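TetR/AcrR family transcriptional regulator (PDB 6G8G) probably represses transcription as a TetR-type DNA-binding regulator and binds the flavonoid genistein, which is likely to act as its inducer. Local coordinates at residues Arg176-Leu179 with Pro180-Val184; Glu198-Ala201 with Gly202-Phe205. All coordinates share one frame; numbering follows the deposited sequence.

Contact 1 (Arg176-Leu179 with Pro180-Val184); sequences RGEL and PLLIV. With GEN (genistein), chain G.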
loop_
_atom_site.group_PDB
_atom_site.type_symbol
_atom_site.label_atom_id
_atom_site.label_comp_id
_atom_site.label_asym_id
_atom_site.label_seq_id
_atom_site.Cartn_x
_atom_site.Cartn_y
_atom_site.Cartn_z
ATOM N N ARG A 176 4.083 4.286 8.714
ATOM C CA ARG A 176 3.223 3.299 8.073
ATOM C C ARG A 176 4.059 2.104 7.680
ATOM O O ARG A 176 3.656 0.983 7.834
ATOM C CB ARG A 176 2.630 3.965 6.821
ATOM C CG ARG A 176 1.668 3.149 6.023
ATOM C CD ARG A 176 1.000 4.020 4.991
ATOM N NE ARG A 176 1.906 4.372 3.915
ATOM C CZ ARG A 176 2.193 5.606 3.523
ATOM N NH1 ARG A 176 1.663 6.652 4.119
ATOM N NH2 ARG A 176 3.016 5.795 2.517
ATOM N N GLY A 177 5.232 2.388 7.141
ATOM C CA GLY A 177 6.145 1.398 6.632
ATOM C C GLY A 177 5.481 0.329 5.816
ATOM O O GLY A 177 4.933 0.569 4.753
ATOM N N GLU A 178 5.490 -0.841 6.406
ATOM C CA GLU A 178 5.188 -2.076 5.763
ATOM C C GLU A 178 3.819 -2.593 6.218
ATOM O O GLU A 178 3.380 -3.646 5.773
ATOM C CB GLU A 178 6.206 -3.051 6.298
ATOM C CG GLU A 178 6.939 -3.878 5.302
ATOM C CD GLU A 178 7.691 -5.001 6.020
ATOM O OE1 GLU A 178 7.729 -5.040 7.294
ATOM O OE2 GLU A 178 8.232 -5.850 5.276
ATOM N N LEU A 179 3.183 -1.916 7.182
ATOM C CA LEU A 179 2.073 -2.511 7.876
ATOM C C LEU A 179 0.895 -2.686 6.983
ATOM O O LEU A 179 0.201 -3.671 7.102
ATOM C CB LEU A 179 1.678 -1.734 9.131
ATOM C CG LEU A 179 2.845 -1.539 10.099
ATOM C CD1 LEU A 179 2.573 -0.344 10.991
ATOM C CD2 LEU A 179 3.057 -2.791 10.959
ATOM N N PRO A 180 0.667 -1.753 6.081
ATOM C CA PRO A 180 -0.514 -1.920 5.259
ATOM C C PRO A 180 -0.479 -3.255 4.520
ATOM O O PRO A 180 -1.486 -3.937 4.420
ATOM C CB PRO A 180 -0.412 -0.778 4.263
ATOM C CG PRO A 180 0.465 0.234 4.888
ATOM C CD PRO A 180 1.348 -0.469 5.858
ATOM N N LEU A 181 0.697 -3.606 4.018
ATOM C CA LEU A 181 0.926 -4.869 3.338
ATOM C C LEU A 181 0.726 -6.054 4.256
ATOM O O LEU A 181 -0.015 -6.973 3.931
ATOM C CB LEU A 181 2.359 -4.947 2.785
ATOM C CG LEU A 181 2.687 -6.302 2.134
ATOM C CD1 LEU A 181 1.936 -6.444 0.817
ATOM C CD2 LEU A 181 4.171 -6.421 1.928
ATOM N N LEU A 182 1.365 -6.025 5.417
ATOM C CA LEU A 182 1.176 -7.090 6.387
ATOM C C LEU A 182 -0.311 -7.309 6.759
ATOM O O LEU A 182 -0.790 -8.431 6.835
ATOM C CB LEU A 182 1.978 -6.771 7.620
ATOM C CG LEU A 182 3.480 -6.819 7.345
ATOM C CD1 LEU A 182 4.309 -6.308 8.514
ATOM C CD2 LEU A 182 3.897 -8.243 7.049
ATOM N N ILE A 183 -1.050 -6.221 6.928
ATOM C CA ILE A 183 -2.430 -6.299 7.322
ATOM C C ILE A 183 -3.251 -6.967 6.249
ATOM O O ILE A 183 -4.035 -7.865 6.503
ATOM C CB ILE A 183 -2.972 -4.885 7.608
ATOM C CG1 ILE A 183 -2.416 -4.399 8.938
ATOM C CG2 ILE A 183 -4.486 -4.862 7.662
ATOM C CD1 ILE A 183 -2.619 -2.919 9.169
ATOM N N VAL A 184 -3.121 -6.442 5.059
ATOM C CA VAL A 184 -3.768 -6.961 3.888
ATOM C C VAL A 184 -3.502 -8.458 3.673
ATOM O O VAL A 184 -4.391 -9.183 3.249
ATOM C CB VAL A 184 -3.288 -6.113 2.696
ATOM C CG1 VAL A 184 -3.323 -6.878 1.408
ATOM C CG2 VAL A 184 -4.160 -4.886 2.577
HETATM C C1 GEN G . 2.574 -4.490 -2.011
HETATM C C2 GEN G . 3.973 -4.639 -1.714
HETATM O O2 GEN G . 4.759 -5.565 -2.364
HETATM C C3 GEN G . 4.647 -3.869 -0.765
HETATM C C4 GEN G . 3.958 -2.918 -0.057
HETATM O O4 GEN G . 4.674 -2.211 0.856
HETATM C C5 GEN G . 2.486 -2.740 -0.323
HETATM C C6 GEN G . 1.691 -1.747 0.402
HETATM O O6 GEN G . 2.308 -1.043 1.248
HETATM C C7 GEN G . 0.197 -1.674 0.119
HETATM C C8 GEN G . -0.389 -2.482 -0.905
HETATM O O9 GEN G . 0.355 -3.385 -1.582
HETATM C C10 GEN G . 1.749 -3.553 -1.347
HETATM C C11 GEN G . -0.563 -0.521 0.705
HETATM C C12 GEN G . -1.962 -0.365 0.778
HETATM C C13 GEN G . -2.455 0.897 1.210
HETATM C C14 GEN G . -1.595 2.009 1.467
HETATM O O14 GEN G . -2.082 3.223 1.877
HETATM C C15 GEN G . -0.219 1.891 1.305
HETATM C C16 GEN G . 0.260 0.660 0.898
#
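Pro180 packs against Arg176 in a local contact around a helix start, where the link after helix 164-176 turns into helix 179-185 beside the genistein pocket. The two side chains cross at about a right angle, with Pro180 CG 3.4 Å from Arg176 CG. Pro180 CG also comes to the edge of the guanidinium, near its plane. With CG anti to the backbone N (chi1 -178°) and a bend at chi3, the Arg176 chain runs past this ring, and its NH1 reaches a hydrogen bond with Tyr104 OH. A type II' beta turn from Arg176 to Leu179 reverses the chain, with Gly177 leaving the helix at positive phi, a backbone state that suits glycine. Leu179 N closes the turn on Arg176 O at 3.0 Å. The new helix then takes up its bonds: Leu182 N donates to Glu178 O at 3.1 Å, and Ile183 N to Leu179 O at 2.8 Å. These two helices, joined by the tight turn, belong to the all-helical C-terminal domain of TetR regulators, whose core holds the ligand. Two residues of the second helix meet genistein: Pro180 CB lies 3.6 Å from its C11, while Leu181 CD1 reaches C1 at 3.5 Å. Leu181 CD2 touches C3 of the same ring at 3.7 Å, so both methyls of one leucine pack on the fused ring system. Phe108, from helix 93-109, also lines the pocket and touches Arg176, Pro180 and Ile183. Glu178 OE1 lies 3.8 Å from Leu182 CD1 and is hydrogen-bonded to the nitrogen of a bound 2-[N-cyclohexylamino]ethane sulfonic acid, probably from the crystallisation liquor, while Glu178 OE2 hydrogen-bonds Tyr135 OH of the second subunit, a tyrosine that also packs on Leu182.

Contact 2 (Glu198-Ala201 with Gly202-Phe205); sequences EIEA and GLKF
Four successive i to i+4 backbone bonds join Glu198-Ala201 to Gly202-Phe205 as consecutive turns of the alpha-helix 192-210, from Gly202 N on Glu198 O (3.3 Å) to Phe205 N on Ala201 O (3.3 Å), the two between them shorter, with Leu203 N to Ile199 O at 2.9 Å. Glu200 and Lys204, one turn apart, supply the side-chain contact. The Glu200 carboxylate meets the aliphatic part of Lys204: Glu200 OE2 is 3.3 Å from Lys204 CE, whereas Lys204 NZ stands 4.1 Å from Glu200 OE2, beyond a salt bridge. Glu200 CG is anti to the backbone N (chi1 -174°), and the bend at chi2 (50°) turns the carboxylate along the helix to that methylene. Its other oxygen, OE1, forms a salt bridge with Arg98 of helix 93-109. With only a methyl group in place of Glu200, as in an alanine, Arg98 would probably lose this carboxylate partner and Lys204 its nearby negative charge. Leu203 turns to the interior against Arg98 and Phe171, and Ile199 packs on Ala101 and Leu105, so this stripe of the helix is laid on helices 93-109 and 164-176. Ala201 and Phe205 touch Glu166 and Gln170 of the second subunit. The charges thus divide their work: Glu200 is bonded to a neighbouring helix, while Lys204 probably adds a looser electrostatic attraction along its own helix.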
loop_
_atom_site.group_PDB
_atom_site.type_symbol
_atom_site.label_atom_id
_atom_site.label_comp_id
_atom_site.label_asym_id
_atom_site.label_seq_id
_atom_site.Cartn_x
_atom_site.Cartn_y
_atom_site.Cartn_z
ATOM N N GLU A 198 6.372 0.629 16.512
ATOM C CA GLU A 198 6.313 1.048 15.099
ATOM C C GLU A 198 6.429 2.547 14.965
ATOM O O GLU A 198 7.185 3.074 14.127
ATOM C CB GLU A 198 5.016 0.595 14.439
ATOM C CG GLU A 198 4.889 -0.927 14.314
ATOM C CD GLU A 198 6.012 -1.582 13.514
ATOM O OE1 GLU A 198 6.366 -1.035 12.474
ATOM O OE2 GLU A 198 6.532 -2.647 13.918
ATOM N N ILE A 199 5.719 3.232 15.839
ATOM C CA ILE A 199 5.706 4.680 15.834
ATOM C C ILE A 199 7.018 5.238 16.303
ATOM O O ILE A 199 7.511 6.172 15.715
ATOM C CB ILE A 199 4.626 5.206 16.779
ATOM C CG1 ILE A 199 3.258 4.903 16.202
ATOM C CG2 ILE A 199 4.775 6.699 16.978
ATOM C CD1 ILE A 199 2.145 5.166 17.183
ATOM N N GLU A 200 7.560 4.672 17.369
ATOM C CA GLU A 200 8.757 5.204 17.960
ATOM C C GLU A 200 9.898 5.088 16.954
ATOM O O GLU A 200 10.719 5.999 16.829
ATOM C CB GLU A 200 9.078 4.512 19.285
ATOM C CG GLU A 200 10.248 5.131 20.033
ATOM C CD GLU A 200 10.122 6.651 20.181
ATOM O OE1 GLU A 200 9.028 7.114 20.624
ATOM O OE2 GLU A 200 11.114 7.362 19.845
ATOM N N ALA A 201 9.941 3.978 16.216
ATOM C CA ALA A 201 10.981 3.767 15.217
ATOM C C ALA A 201 10.920 4.807 14.092
ATOM O O ALA A 201 11.949 5.360 13.703
ATOM C CB ALA A 201 10.876 2.364 14.645
ATOM N N GLY A 202 9.707 5.054 13.594
ATOM C CA GLY A 202 9.475 6.019 12.516
ATOM C C GLY A 202 9.759 7.457 12.909
ATOM O O GLY A 202 10.382 8.224 12.171
ATOM N N LEU A 203 9.353 7.792 14.120
ATOM C CA LEU A 203 9.556 9.109 14.657
ATOM C C LEU A 203 11.009 9.367 14.944
ATOM O O LEU A 203 11.512 10.433 14.668
ATOM C CB LEU A 203 8.782 9.211 15.951
ATOM C CG LEU A 203 8.986 10.467 16.756
ATOM C CD1 LEU A 203 8.612 11.670 15.913
ATOM C CD2 LEU A 203 8.140 10.411 18.017
ATOM N N LYS A 204 11.681 8.393 15.550
ATOM C CA LYS A 204 13.080 8.547 15.912
ATOM C C LYS A 204 13.830 8.927 14.656
ATOM O O LYS A 204 14.674 9.819 14.655
ATOM C CB LYS A 204 13.630 7.244 16.483
ATOM C CG LYS A 204 14.677 7.429 17.559
ATOM C CD LYS A 204 15.028 6.141 18.298
ATOM C CE LYS A 204 14.193 6.142 19.585
ATOM N NZ LYS A 204 14.432 5.012 20.512
ATOM N N PHE A 205 13.499 8.254 13.572
ATOM C CA PHE A 205 14.194 8.433 12.313
ATOM C C PHE A 205 13.867 9.774 11.689
ATOM O O PHE A 205 14.735 10.490 11.203
ATOM C CB PHE A 205 13.785 7.311 11.367
ATOM C CG PHE A 205 14.632 7.211 10.129
ATOM C CD1 PHE A 205 14.382 7.998 9.035
ATOM C CD2 PHE A 205 15.678 6.301 10.063
ATOM C CE1 PHE A 205 15.167 7.897 7.902
ATOM C CE2 PHE A 205 16.460 6.182 8.925
ATOM C CZ PHE A 205 16.203 6.979 7.842
#

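How the contacts relate
Both contacts lie in the C-terminal, ligand-binding part of the chain and follow in series, neither nested nor crossing. From the N terminus, contact 1 comes first: it closes the short link between helices 164-176 and 179-185. The chain then leaves helix 179-185 through a loop and enters helix 192-210, where contact 2 lies within a single helix and closes no loop. Their centres are about 15 Å apart, yet they meet where Leu179 CD2 packs 4.0 Å from Glu198 OE1. The turn beside genistein and the last helix both border helix 93-109 and the second subunit, at different residues.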